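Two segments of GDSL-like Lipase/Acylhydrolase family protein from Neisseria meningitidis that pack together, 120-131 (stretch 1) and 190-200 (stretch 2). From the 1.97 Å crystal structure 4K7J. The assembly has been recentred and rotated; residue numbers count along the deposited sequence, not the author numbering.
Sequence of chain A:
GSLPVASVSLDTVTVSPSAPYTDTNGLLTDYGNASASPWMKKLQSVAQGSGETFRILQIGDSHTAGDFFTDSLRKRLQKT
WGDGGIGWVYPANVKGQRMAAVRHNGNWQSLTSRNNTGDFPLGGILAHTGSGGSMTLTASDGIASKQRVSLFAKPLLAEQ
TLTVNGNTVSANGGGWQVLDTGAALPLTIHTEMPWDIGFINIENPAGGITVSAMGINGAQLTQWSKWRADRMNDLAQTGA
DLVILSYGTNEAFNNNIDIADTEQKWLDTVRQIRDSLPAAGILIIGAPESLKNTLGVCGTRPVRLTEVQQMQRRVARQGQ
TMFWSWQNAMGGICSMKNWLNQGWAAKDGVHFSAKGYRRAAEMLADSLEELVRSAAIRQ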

# COMPACT_ATOMS: atom_id res chain seq x y z
N PHE A 120 -15.64 -1.04 -6.08
CA PHE A 120 -14.18 -1.01 -6.06
C PHE A 120 -13.59 -2.32 -5.56
O PHE A 120 -14.07 -2.88 -4.58
CB PHE A 120 -13.67 0.13 -5.17
CG PHE A 120 -14.02 1.53 -5.66
CD1 PHE A 120 -13.33 2.09 -6.72
CD2 PHE A 120 -14.99 2.28 -5.02
CE1 PHE A 120 -13.64 3.36 -7.16
CE2 PHE A 120 -15.30 3.57 -5.45
CZ PHE A 120 -14.62 4.11 -6.52
N PRO A 121 -12.52 -2.80 -6.21
CA PRO A 121 -11.77 -3.92 -5.64
C PRO A 121 -10.86 -3.37 -4.55
O PRO A 121 -10.78 -2.15 -4.41
CB PRO A 121 -10.93 -4.42 -6.83
CG PRO A 121 -10.66 -3.17 -7.61
CD PRO A 121 -11.87 -2.26 -7.41
N LEU A 122 -10.19 -4.25 -3.80
CA LEU A 122 -9.29 -3.82 -2.73
C LEU A 122 -8.37 -2.70 -3.21
O LEU A 122 -7.79 -2.80 -4.28
CB LEU A 122 -8.43 -4.99 -2.24
CG LEU A 122 -7.53 -4.58 -1.08
CD1 LEU A 122 -8.29 -4.66 0.21
CD2 LEU A 122 -6.25 -5.41 -1.04
N GLY A 123 -8.27 -1.61 -2.43
CA GLY A 123 -7.39 -0.50 -2.76
C GLY A 123 -8.14 0.77 -3.14
O GLY A 123 -7.59 1.89 -3.11
N GLY A 124 -9.40 0.59 -3.55
CA GLY A 124 -10.28 1.70 -3.86
C GLY A 124 -10.01 2.41 -5.18
O GLY A 124 -10.45 3.55 -5.37
N ILE A 125 -9.32 1.75 -6.10
CA ILE A 125 -9.02 2.35 -7.40
C ILE A 125 -9.45 1.42 -8.53
O ILE A 125 -9.17 0.22 -8.49
CB ILE A 125 -7.52 2.67 -7.53
CG1 ILE A 125 -7.09 3.65 -6.44
CG2 ILE A 125 -7.18 3.23 -8.93
CD1 ILE A 125 -5.64 4.01 -6.46
N LEU A 126 -10.14 1.97 -9.52
CA LEU A 126 -10.37 1.23 -10.75
C LEU A 126 -10.18 2.16 -11.94
O LEU A 126 -10.15 3.38 -11.77
CB LEU A 126 -11.76 0.57 -10.76
CG LEU A 126 -13.02 1.45 -10.71
CD1 LEU A 126 -13.41 2.00 -12.08
CD2 LEU A 126 -14.21 0.69 -10.10
N ALA A 127 -10.03 1.59 -13.13
CA ALA A 127 -9.99 2.41 -14.34
C ALA A 127 -10.97 1.88 -15.38
O ALA A 127 -11.04 0.68 -15.61
CB ALA A 127 -8.60 2.47 -14.90
N HIS A 128 -11.76 2.77 -15.99
CA HIS A 128 -12.65 2.37 -17.08
C HIS A 128 -11.83 2.38 -18.36
O HIS A 128 -11.26 3.42 -18.71
CB HIS A 128 -13.81 3.37 -17.23
CG HIS A 128 -14.63 3.56 -16.00
ND1 HIS A 128 -15.31 2.52 -15.39
CD2 HIS A 128 -14.92 4.67 -15.28
CE1 HIS A 128 -15.96 2.99 -14.34
NE2 HIS A 128 -15.75 4.29 -14.25
N THR A 129 -11.75 1.26 -19.06
CA THR A 129 -10.89 1.17 -20.24
C THR A 129 -11.59 1.73 -21.49
O THR A 129 -10.94 2.29 -22.37
CB THR A 129 -10.46 -0.29 -20.57
OG1 THR A 129 -11.60 -1.06 -21.01
CG2 THR A 129 -9.80 -0.97 -19.38
N GLY A 130 -12.90 1.55 -21.57
CA GLY A 130 -13.66 1.95 -22.74
C GLY A 130 -13.45 0.92 -23.83
O GLY A 130 -12.61 0.03 -23.71
N SER A 131 -14.21 1.02 -24.92
CA SER A 131 -13.94 0.19 -26.09
C SER A 131 -12.77 0.82 -26.82
O SER A 131 -12.52 2.01 -26.69
CB SER A 131 -15.17 0.11 -26.99
OG SER A 131 -15.62 1.41 -27.34
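Stretch 2 190-200: HTEMPWDIGFI

The most unusual feature of this contact is the hydroxyl of T129, which takes over where the regular strand pairing ends. Its OG1 accepts a hydrogen bond from the backbone of stretch 2, W195 N to T129 OG1 at 3.0 Å, and also shares a hydrogen bond with a second threonine, T129 OG1 to T191 OG1 at 3.0 Å, in which either hydroxyl could be the donor. The backbone of T129 returns the first bond, T129 N to W195 O at 3.0 Å, so that residue and W195 are tied together by one main-chain and one side-chain link. The p rotamer of T129 (chi1 68°) serves this arrangement, and its methyl group packs on the neighbouring isoleucine, with T129 CG2 3.5 Å from I197 CG1.

Stretch 2 enters as the end of a strand at H190 and T191, passes through a short loop at 192-194, and becomes extended again from W195 to I200. This second strand runs antiparallel to strand 125-128, with an angle of 144° between their directions and a closest axial approach of 4.5 Å. The register therefore descends: L126 lies opposite G198, A127 opposite I197, H128 opposite D196, and G130 and S131 opposite P194 and M193.

A127 and I197 form the hydrogen-bonded pair, with A127 N to I197 O at 2.8 Å and I197 N to A127 O at 3.0 Å. The same two carbonyls receive CA-H...O contacts, from L126 CA to I197 O at 3.2 Å and from D196 CA to A127 O at 3.4 Å. H128 and D196 are the adjacent non-hydrogen-bonded pair; their side chains share the sheet face opposite that of A127 and I197. There the end of D196 approaches the edge of the imidazole, and H128 ND1 donates to D196 OD1 at 2.8 Å.

Toward the start of stretch 1, a type II turn from P121 to G124 lies near G198 and F199. P121 CG is 4.2 Å from G198 CA, and a CB on G198 would come tight against that ring atom. The F199 side chain comes close to G123 (F199 CE1 to G123 CA, 4.3 Å) and packs against I125, with F199 CZ 3.9 Å from I125 CD1. A CB on G123 would clash with F199 CE1. Water 1 bridges L122 O and F199 N, at 3.1 Å from each.

At the other end, water 2 links G130 N (2.7 Å) to W195 O (3.2 Å), while S131 CB rests 3.7 Å from M193 CE.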

# COMPACT_ATOMS: atom_id res chain seq x y z
N HIS A 190 -4.67 -3.98 -24.37
CA HIS A 190 -5.66 -3.49 -25.32
C HIS A 190 -7.02 -4.09 -24.98
O HIS A 190 -7.13 -5.29 -24.74
CB HIS A 190 -5.28 -3.93 -26.75
CG HIS A 190 -4.16 -3.13 -27.35
ND1 HIS A 190 -3.41 -3.58 -28.42
CD2 HIS A 190 -3.67 -1.90 -27.04
CE1 HIS A 190 -2.51 -2.66 -28.74
NE2 HIS A 190 -2.64 -1.64 -27.91
N THR A 191 -8.05 -3.26 -24.97
CA THR A 191 -9.40 -3.75 -24.68
C THR A 191 -10.36 -3.39 -25.81
O THR A 191 -10.70 -2.22 -26.00
CB THR A 191 -9.96 -3.21 -23.34
OG1 THR A 191 -9.94 -1.77 -23.36
CG2 THR A 191 -9.11 -3.68 -22.18
N GLU A 192 -10.77 -4.40 -26.56
CA GLU A 192 -11.72 -4.17 -27.64
C GLU A 192 -13.03 -3.65 -27.08
O GLU A 192 -13.54 -2.64 -27.54
CB GLU A 192 -11.93 -5.45 -28.46
CG GLU A 192 -13.20 -5.45 -29.33
CD GLU A 192 -13.12 -4.53 -30.54
OE1 GLU A 192 -12.10 -3.82 -30.72
OE2 GLU A 192 -14.11 -4.51 -31.30
N MET A 193 -13.57 -4.34 -26.08
CA MET A 193 -14.77 -3.91 -25.37
C MET A 193 -14.43 -3.44 -23.94
O MET A 193 -13.32 -3.69 -23.46
CB MET A 193 -15.81 -5.04 -25.37
CG MET A 193 -16.57 -5.19 -26.71
SD MET A 193 -17.64 -3.80 -27.16
CE MET A 193 -16.63 -2.97 -28.36
N PRO A 194 -15.36 -2.73 -23.27
CA PRO A 194 -15.01 -2.12 -21.98
C PRO A 194 -14.79 -3.10 -20.83
O PRO A 194 -15.54 -4.07 -20.68
CB PRO A 194 -16.24 -1.25 -21.66
CG PRO A 194 -16.87 -0.98 -23.01
CD PRO A 194 -16.67 -2.25 -23.76
N TRP A 195 -13.79 -2.79 -20.01
CA TRP A 195 -13.54 -3.47 -18.75
C TRP A 195 -13.35 -2.43 -17.66
O TRP A 195 -13.00 -1.28 -17.94
CB TRP A 195 -12.21 -4.21 -18.81
CG TRP A 195 -12.10 -5.40 -19.69
CD1 TRP A 195 -12.06 -5.43 -21.05
CD2 TRP A 195 -11.93 -6.75 -19.25
NE1 TRP A 195 -11.92 -6.73 -21.49
CE2 TRP A 195 -11.82 -7.56 -20.40
CE3 TRP A 195 -11.86 -7.37 -17.99
CZ2 TRP A 195 -11.65 -8.94 -20.34
CZ3 TRP A 195 -11.70 -8.74 -17.93
CH2 TRP A 195 -11.59 -9.51 -19.09
N ASP A 196 -13.48 -2.86 -16.40
CA ASP A 196 -12.88 -2.11 -15.29
C ASP A 196 -11.64 -2.86 -14.84
O ASP A 196 -11.66 -4.08 -14.72
CB ASP A 196 -13.85 -1.95 -14.12
CG ASP A 196 -14.97 -0.96 -14.43
OD1 ASP A 196 -14.83 -0.20 -15.42
OD2 ASP A 196 -15.96 -0.93 -13.68
N ILE A 197 -10.56 -2.13 -14.60
CA ILE A 197 -9.28 -2.74 -14.20
C ILE A 197 -8.85 -2.16 -12.84
O ILE A 197 -8.97 -0.95 -12.61
CB ILE A 197 -8.16 -2.45 -15.24
CG1 ILE A 197 -8.58 -2.88 -16.65
CG2 ILE A 197 -6.85 -3.12 -14.84
CD1 ILE A 197 -8.75 -4.39 -16.84
N GLY A 198 -8.36 -3.01 -11.95
CA GLY A 198 -7.87 -2.60 -10.65
C GLY A 198 -6.36 -2.57 -10.70
O GLY A 198 -5.79 -2.24 -11.72
N PHE A 199 -5.71 -2.90 -9.59
CA PHE A 199 -4.26 -2.89 -9.58
C PHE A 199 -3.76 -4.02 -10.45
O PHE A 199 -4.44 -5.03 -10.63
CB PHE A 199 -3.72 -3.02 -8.16
CG PHE A 199 -3.71 -1.73 -7.38
CD1 PHE A 199 -4.89 -1.19 -6.90
CD2 PHE A 199 -2.52 -1.06 -7.13
CE1 PHE A 199 -4.89 0.01 -6.20
CE2 PHE A 199 -2.51 0.12 -6.40
CZ PHE A 199 -3.70 0.66 -5.94
N ILE A 200 -2.56 -3.84 -10.97
CA ILE A 200 -1.92 -4.78 -11.88
C ILE A 200 -0.58 -5.18 -11.27
O ILE A 200 0.25 -4.33 -10.97
CB ILE A 200 -1.64 -4.10 -13.22
CG1 ILE A 200 -2.95 -3.70 -13.90
CG2 ILE A 200 -0.81 -5.01 -14.12
CD1 ILE A 200 -2.75 -2.97 -15.20
O HOH W 1 -7.18 -3.96 -7.05
O HOH W 2 -14.64 0.94 -19.55